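Local coordinates for putative laminarinase (Phanerochaete chrysosporium, PDB 2W39), which probably hydrolyses beta-glucans such as laminarin and lichenin, as a secreted fungal glycoside hydrolase of family 16, at residues N137-G148 against T226-C236. Numbering follows the deposited sequence. Where two conformers were deposited one is given.
Sequences NCAMPASRTMTG and TPTAFFPNTNC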
ATOM      1  N   ASN A 137      11.482  17.432  11.561  0.50 10.46           N
ATOM      2  CA  ASN A 137      10.814  17.622  12.844  0.50 10.74           C
ATOM      3  C   ASN A 137       9.496  16.863  12.915  0.50  9.97           C
ATOM      4  O   ASN A 137       8.416  17.450  13.046  0.50  9.92           O
ATOM      5  CB  ASN A 137      10.638  19.115  13.173  0.50 11.49           C
ATOM      6  CG  ASN A 137      10.193  19.345  14.599  0.50 12.28           C
ATOM      7  OD1 ASN A 137      10.537  18.580  15.495  0.50 14.32           O
ATOM      8  ND2 ASN A 137       9.416  20.398  14.813  0.50 13.62           N
ATOM      9  N   CYS A 138       9.601  15.542  12.799  1.00  9.54           N
ATOM     10  CA  CYS A 138       8.470  14.663  12.981  1.00  8.74           C
ATOM     11  C   CYS A 138       9.004  13.328  13.474  1.00  8.23           C
ATOM     12  O   CYS A 138       9.609  12.572  12.714  1.00  8.44           O
ATOM     13  CB  CYS A 138       7.689  14.515  11.673  1.00  8.70           C
ATOM     14  SG  CYS A 138       6.269  13.410  11.793  1.00  8.81           S
ATOM     15  N   ALA A 139       8.747  13.028  14.744  1.00  8.32           N
ATOM     16  CA  ALA A 139       9.171  11.783  15.370  1.00  8.84           C
ATOM     17  C   ALA A 139       7.993  11.188  16.144  1.00  8.04           C
ATOM     18  O   ALA A 139       6.954  11.847  16.294  1.00  8.95           O
ATOM     19  CB  ALA A 139      10.382  12.001  16.285  1.00  9.68           C
ATOM     20  N   MET A 140       8.189   9.962  16.643  1.00  8.38           N
ATOM     21  CA  MET A 140       7.156   9.211  17.333  1.00  8.32           C
ATOM     22  C   MET A 140       7.673   8.790  18.705  1.00  9.36           C
ATOM     23  O   MET A 140       8.862   8.487  18.862  1.00 10.07           O
ATOM     24  CB  MET A 140       6.767   7.970  16.522  1.00  8.20           C
ATOM     25  CG  MET A 140       6.100   8.309  15.195  1.00  7.99           C
ATOM     26  SD  MET A 140       4.509   9.135  15.478  1.00  6.90           S
ATOM     27  CE  MET A 140       4.501  10.413  14.213  1.00  7.79           C
ATOM     28  N   PRO A 141       6.784   8.757  19.709  1.00  9.95           N
ATOM     29  CA  PRO A 141       7.213   8.342  21.034  1.00 10.76           C
ATOM     30  C   PRO A 141       7.538   6.864  21.078  1.00 11.38           C
ATOM     31  O   PRO A 141       7.004   6.078  20.296  1.00 11.86           O
ATOM     32  CB  PRO A 141       6.019   8.679  21.938  1.00 11.87           C
ATOM     33  CG  PRO A 141       4.878   8.903  21.061  1.00 10.96           C
ATOM     34  CD  PRO A 141       5.358   9.120  19.667  1.00 10.07           C
ATOM     35  N   ALA A 142       8.423   6.486  21.995  1.00 11.89           N
ATOM     36  CA  ALA A 142       8.852   5.097  22.101  1.00 13.41           C
ATOM     37  C   ALA A 142       7.692   4.156  22.437  1.00 13.81           C
ATOM     38  O   ALA A 142       7.662   3.017  21.971  1.00 15.06           O
ATOM     39  CB  ALA A 142       9.951   4.963  23.150  1.00 13.88           C
ATOM     40  N   SER A 143       6.752   4.646  23.238  1.00 13.70           N
ATOM     41  CA  SER A 143       5.602   3.858  23.653  1.00 14.04           C
ATOM     42  C   SER A 143       4.325   4.611  23.326  1.00 12.88           C
ATOM     43  O   SER A 143       4.155   5.757  23.727  1.00 14.37           O
ATOM     44  CB  SER A 143       5.683   3.564  25.160  1.00 15.07           C
ATOM     45  OG  SER A 143       4.601   2.755  25.593  1.00 17.84           O
ATOM     46  N   ARG A 144       3.424   3.958  22.593  1.00 10.95           N
ATOM     47  CA  ARG A 144       2.085   4.473  22.385  1.00  9.77           C
ATOM     48  C   ARG A 144       1.156   3.314  22.079  1.00  8.72           C
ATOM     49  O   ARG A 144       1.588   2.239  21.669  1.00  9.22           O
ATOM     50  CB  ARG A 144       2.056   5.561  21.289  1.00  9.39           C
ATOM     51  CG  ARG A 144       2.272   5.082  19.847  1.00  8.30           C
ATOM     52  CD  ARG A 144       3.732   4.963  19.445  1.00  8.69           C
ATOM     53  NE  ARG A 144       3.798   4.906  17.983  1.00  7.32           N
ATOM     54  CZ  ARG A 144       4.905   4.740  17.266  1.00  7.00           C
ATOM     55  NH1 ARG A 144       6.100   4.653  17.859  1.00  8.44           N
ATOM     56  NH2 ARG A 144       4.807   4.683  15.937  1.00  7.45           N
ATOM     57  N   THR A 145      -0.128   3.542  22.281  1.00  8.42           N
ATOM     58  CA  THR A 145      -1.095   2.463  22.241  1.00  7.85           C
ATOM     59  C   THR A 145      -1.388   1.988  20.814  1.00  7.34           C
ATOM     60  O   THR A 145      -2.026   2.691  20.013  1.00  7.95           O
ATOM     61  CB  THR A 145      -2.355   2.873  23.012  1.00  8.84           C
ATOM     62  OG1 THR A 145      -1.991   2.958  24.389  1.00 11.16           O
ATOM     63  CG2 THR A 145      -3.452   1.849  22.873  1.00  9.31           C
ATOM     64  N   MET A 146      -0.949   0.760  20.539  1.00  6.77           N
ATOM     65  CA  MET A 146      -1.153   0.112  19.244  1.00  7.07           C
ATOM     66  C   MET A 146      -0.811  -1.349  19.423  1.00  6.84           C
ATOM     67  O   MET A 146      -0.155  -1.720  20.409  1.00  7.28           O
ATOM     68  CB  MET A 146      -0.267   0.750  18.171  1.00  7.08           C
ATOM     69  CG  MET A 146       1.224   0.604  18.430  1.00  6.86           C
ATOM     70  SD  MET A 146       2.138   1.664  17.317  1.00  7.81           S
ATOM     71  CE  MET A 146       3.824   1.268  17.781  1.00  7.59           C
ATOM     72  N   THR A 147      -1.249  -2.197  18.497  1.00  7.07           N
ATOM     73  CA  THR A 147      -0.916  -3.621  18.587  1.00  7.62           C
ATOM     74  C   THR A 147       0.390  -3.995  17.884  1.00  7.87           C
ATOM     75  O   THR A 147       0.983  -5.042  18.172  1.00  8.73           O
ATOM     76  CB  THR A 147      -2.035  -4.500  18.042  1.00  7.68           C
ATOM     77  OG1 THR A 147      -2.120  -4.265  16.637  1.00  7.97           O
ATOM     78  CG2 THR A 147      -3.374  -4.195  18.703  1.00  9.44           C
ATOM     79  N   GLY A 148       0.852  -3.145  16.979  1.00  7.31           N
ATOM     80  CA  GLY A 148       2.088  -3.392  16.254  1.00  8.11           C
ATOM     81  C   GLY A 148       3.338  -2.941  16.990  1.00  8.43           C
ATOM     82  O   GLY A 148       3.284  -2.381  18.099  1.00  8.98           O
ATOM     83  N   THR A 226      -8.185  -0.834  19.451  1.00  7.55           N
ATOM     84  CA  THR A 226      -6.838  -0.316  19.349  1.00  7.79           C
ATOM     85  C   THR A 226      -6.289  -0.486  17.932  1.00  7.16           C
ATOM     86  O   THR A 226      -6.409  -1.560  17.345  1.00  7.09           O
ATOM     87  CB  THR A 226      -5.974  -1.036  20.378  1.00  7.18           C
ATOM     88  OG1 THR A 226      -6.468  -0.675  21.665  1.00  8.89           O
ATOM     89  CG2 THR A 226      -4.514  -0.668  20.257  1.00  8.18           C
ATOM     90  N   PRO A 227      -5.664   0.571  17.384  1.00  7.06           N
ATOM     91  CA  PRO A 227      -5.094   0.453  16.044  1.00  6.83           C
ATOM     92  C   PRO A 227      -3.879  -0.470  15.992  1.00  6.42           C
ATOM     93  O   PRO A 227      -3.200  -0.710  16.997  1.00  6.55           O
ATOM     94  CB  PRO A 227      -4.699   1.900  15.704  1.00  7.61           C
ATOM     95  CG  PRO A 227      -4.418   2.511  17.024  1.00  8.65           C
ATOM     96  CD  PRO A 227      -5.446   1.915  17.958  1.00  7.60           C
ATOM     97  N   THR A 228      -3.604  -0.984  14.806  1.00  5.99           N
ATOM     98  CA  THR A 228      -2.403  -1.757  14.560  1.00  6.13           C
ATOM     99  C   THR A 228      -1.156  -0.863  14.585  1.00  6.11           C
ATOM    100  O   THR A 228      -0.133  -1.217  15.179  1.00  6.42           O
ATOM    101  CB  THR A 228      -2.535  -2.489  13.217  1.00  6.55           C
ATOM    102  OG1 THR A 228      -3.750  -3.251  13.214  1.00  7.21           O
ATOM    103  CG2 THR A 228      -1.367  -3.415  13.001  1.00  7.22           C
ATOM    104  N   ALA A 229      -1.256   0.292  13.913  1.00  5.94           N
ATOM    105  CA  ALA A 229      -0.204   1.310  13.947  1.00  5.61           C
ATOM    106  C   ALA A 229      -0.828   2.621  14.382  1.00  5.67           C
ATOM    107  O   ALA A 229      -1.907   2.989  13.931  1.00  6.17           O
ATOM    108  CB  ALA A 229       0.452   1.481  12.565  1.00  6.34           C
ATOM    109  N   PHE A 230      -0.127   3.331  15.262  1.00  5.37           N
ATOM    110  CA  PHE A 230      -0.556   4.633  15.786  1.00  6.07           C
ATOM    111  C   PHE A 230       0.607   5.589  15.649  1.00  5.43           C
ATOM    112  O   PHE A 230       1.735   5.310  16.085  1.00  6.16           O
ATOM    113  CB  PHE A 230      -0.935   4.452  17.262  1.00  6.49           C
ATOM    114  CG  PHE A 230      -1.457   5.697  17.981  1.00  6.55           C
ATOM    115  CD1 PHE A 230      -1.252   5.813  19.351  1.00  7.69           C
ATOM    116  CD2 PHE A 230      -2.181   6.704  17.337  1.00  6.44           C
ATOM    117  CE1 PHE A 230      -1.742   6.892  20.066  1.00  8.27           C
ATOM    118  CE2 PHE A 230      -2.684   7.790  18.048  1.00  7.86           C
ATOM    119  CZ  PHE A 230      -2.457   7.874  19.422  1.00  8.59           C
ATOM    120  N   PHE A 231       0.308   6.724  15.035  1.00  5.16           N
ATOM    121  CA  PHE A 231       1.253   7.821  14.835  1.00  5.32           C
ATOM    122  C   PHE A 231       0.639   9.057  15.478  1.00  5.69           C
ATOM    123  O   PHE A 231      -0.058   9.833  14.828  1.00  6.01           O
ATOM    124  CB  PHE A 231       1.509   8.033  13.347  1.00  5.46           C
ATOM    125  CG  PHE A 231       2.090   6.829  12.673  1.00  5.71           C
ATOM    126  CD1 PHE A 231       1.289   5.987  11.889  1.00  6.44           C
ATOM    127  CD2 PHE A 231       3.443   6.515  12.821  1.00  6.23           C
ATOM    128  CE1 PHE A 231       1.851   4.859  11.273  1.00  7.04           C
ATOM    129  CE2 PHE A 231       4.000   5.394  12.201  1.00  6.42           C
ATOM    130  CZ  PHE A 231       3.197   4.570  11.426  1.00  6.81           C
ATOM    131  N   PRO A 232       0.849   9.228  16.796  1.00  6.22           N
ATOM    132  CA  PRO A 232       0.270  10.378  17.497  1.00  6.76           C
ATOM    133  C   PRO A 232       1.065  11.650  17.186  1.00  6.78           C
ATOM    134  O   PRO A 232       2.125  11.608  16.546  1.00  6.93           O
ATOM    135  CB  PRO A 232       0.442   9.991  18.964  1.00  7.33           C
ATOM    136  CG  PRO A 232       1.655   9.149  18.970  1.00  7.58           C
ATOM    137  CD  PRO A 232       1.592   8.330  17.698  1.00  6.79           C
ATOM    138  N   ASN A 233       0.561  12.781  17.669  1.00  6.72           N
ATOM    139  CA  ASN A 233       1.232  14.053  17.446  1.00  7.25           C
ATOM    140  C   ASN A 233       2.166  14.492  18.564  1.00  7.90           C
ATOM    141  O   ASN A 233       2.657  15.625  18.558  1.00  8.97           O
ATOM    142  CB  ASN A 233       0.214  15.150  17.098  1.00  7.21           C
ATOM    143  CG  ASN A 233      -0.676  15.542  18.269  1.00  7.35           C
ATOM    144  OD1 ASN A 233      -0.636  14.927  19.337  1.00  8.40           O
ATOM    145  ND2 ASN A 233      -1.491  16.575  18.069  1.00  7.65           N
ATOM    146  N   THR A 234       2.460  13.585  19.488  1.00  7.91           N
ATOM    147  CA  THR A 234       3.316  13.898  20.631  1.00  8.53           C
ATOM    148  C   THR A 234       4.585  14.651  20.239  1.00  7.96           C
ATOM    149  O   THR A 234       4.978  15.623  20.901  1.00  8.65           O
ATOM    150  CB  THR A 234       3.702  12.586  21.312  1.00  9.15           C
ATOM    151  OG1 THR A 234       2.509  11.833  21.541  1.00 12.51           O
ATOM    152  CG2 THR A 234       4.420  12.815  22.633  1.00 10.16           C
ATOM    153  N   ASN A 235       5.242  14.146  19.191  1.00  8.30           N
ATOM    154  CA  ASN A 235       6.504  14.687  18.702  1.00  9.11           C
ATOM    155  C   ASN A 235       6.455  14.995  17.201  1.00  8.94           C
ATOM    156  O   ASN A 235       7.484  15.015  16.516  1.00  8.90           O
ATOM    157  CB  ASN A 235       7.633  13.700  18.993  1.00 10.60           C
ATOM    158  CG  ASN A 235       7.735  13.338  20.467  1.00 12.04           C
ATOM    159  OD1 ASN A 235       7.316  12.254  20.892  1.00 14.72           O
ATOM    160  ND2 ASN A 235       8.302  14.241  21.256  1.00 13.54           N
ATOM    161  N   CYS A 236       5.253  15.242  16.697  1.00  8.92           N
ATOM    162  CA  CYS A 236       5.071  15.537  15.280  1.00  9.38           C
ATOM    163  C   CYS A 236       3.761  16.249  15.070  1.00  9.75           C
ATOM    164  O   CYS A 236       2.708  15.693  15.374  1.00 11.03           O
ATOM    165  CB  CYS A 236       5.039  14.236  14.474  1.00  8.85           C
ATOM    166  SG  CYS A 236       4.831  14.541  12.703  1.00 10.83           S
TER
HETATM  167  O   HOH W   1       4.622  11.918  17.701  1.00  8.45           O
HETATM  168  O   HOH W   2      -4.068  -5.155  15.040  0.50  8.54           O
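R144 folds back over strand 229-232 and grips the backbone oxygen of F230 side-on with two nitrogens. NE lies 2.8 Å from F230 O, and NH2 reaches the same atom at 3.1 Å by a more bent bond. The two come from opposite faces of the carbonyl plane, each tilted from it, while the oxygen sits in the guanidinium plane. The third nitrogen, NH1, bonds to P141 O and also to N153 OD1. Chi1 (71°) sets CG between the backbone N and the carbonyl carbon, against F230 CD1; the bend at chi2 then turns the guanidinium to F230 O. M146 CE packs on one guanidinium face and M140 CB on the other. With an alanine here, F230 O would probably lose both donors, and P141 O and N153 OD1 their bonds to NH1. F230 N lies 3.5 Å from M146 SD, a weak N-H...S bond. Farther along, T147 N donates to P227 O and G148 N to T228 O. Water 2 joins T147 OG1 and T228 OG1; T228 OG1 also bonds to F200 N. At the other end A139 N meets N235 O at 2.9 Å, nearly straight at 172°. Water 1 gives its protons to A139 O and P232 O and accepts from N235 N. M140 SD lies at the edge of the F231 ring, 5.2 Å from its centroid, a Met-aromatic contact. C138 and C236 are joined by SG-SG, with chi3 -91°. The loop is thus held before, along and after 229-232, an edge strand of the GH16 beta-sandwich paired with 195-202.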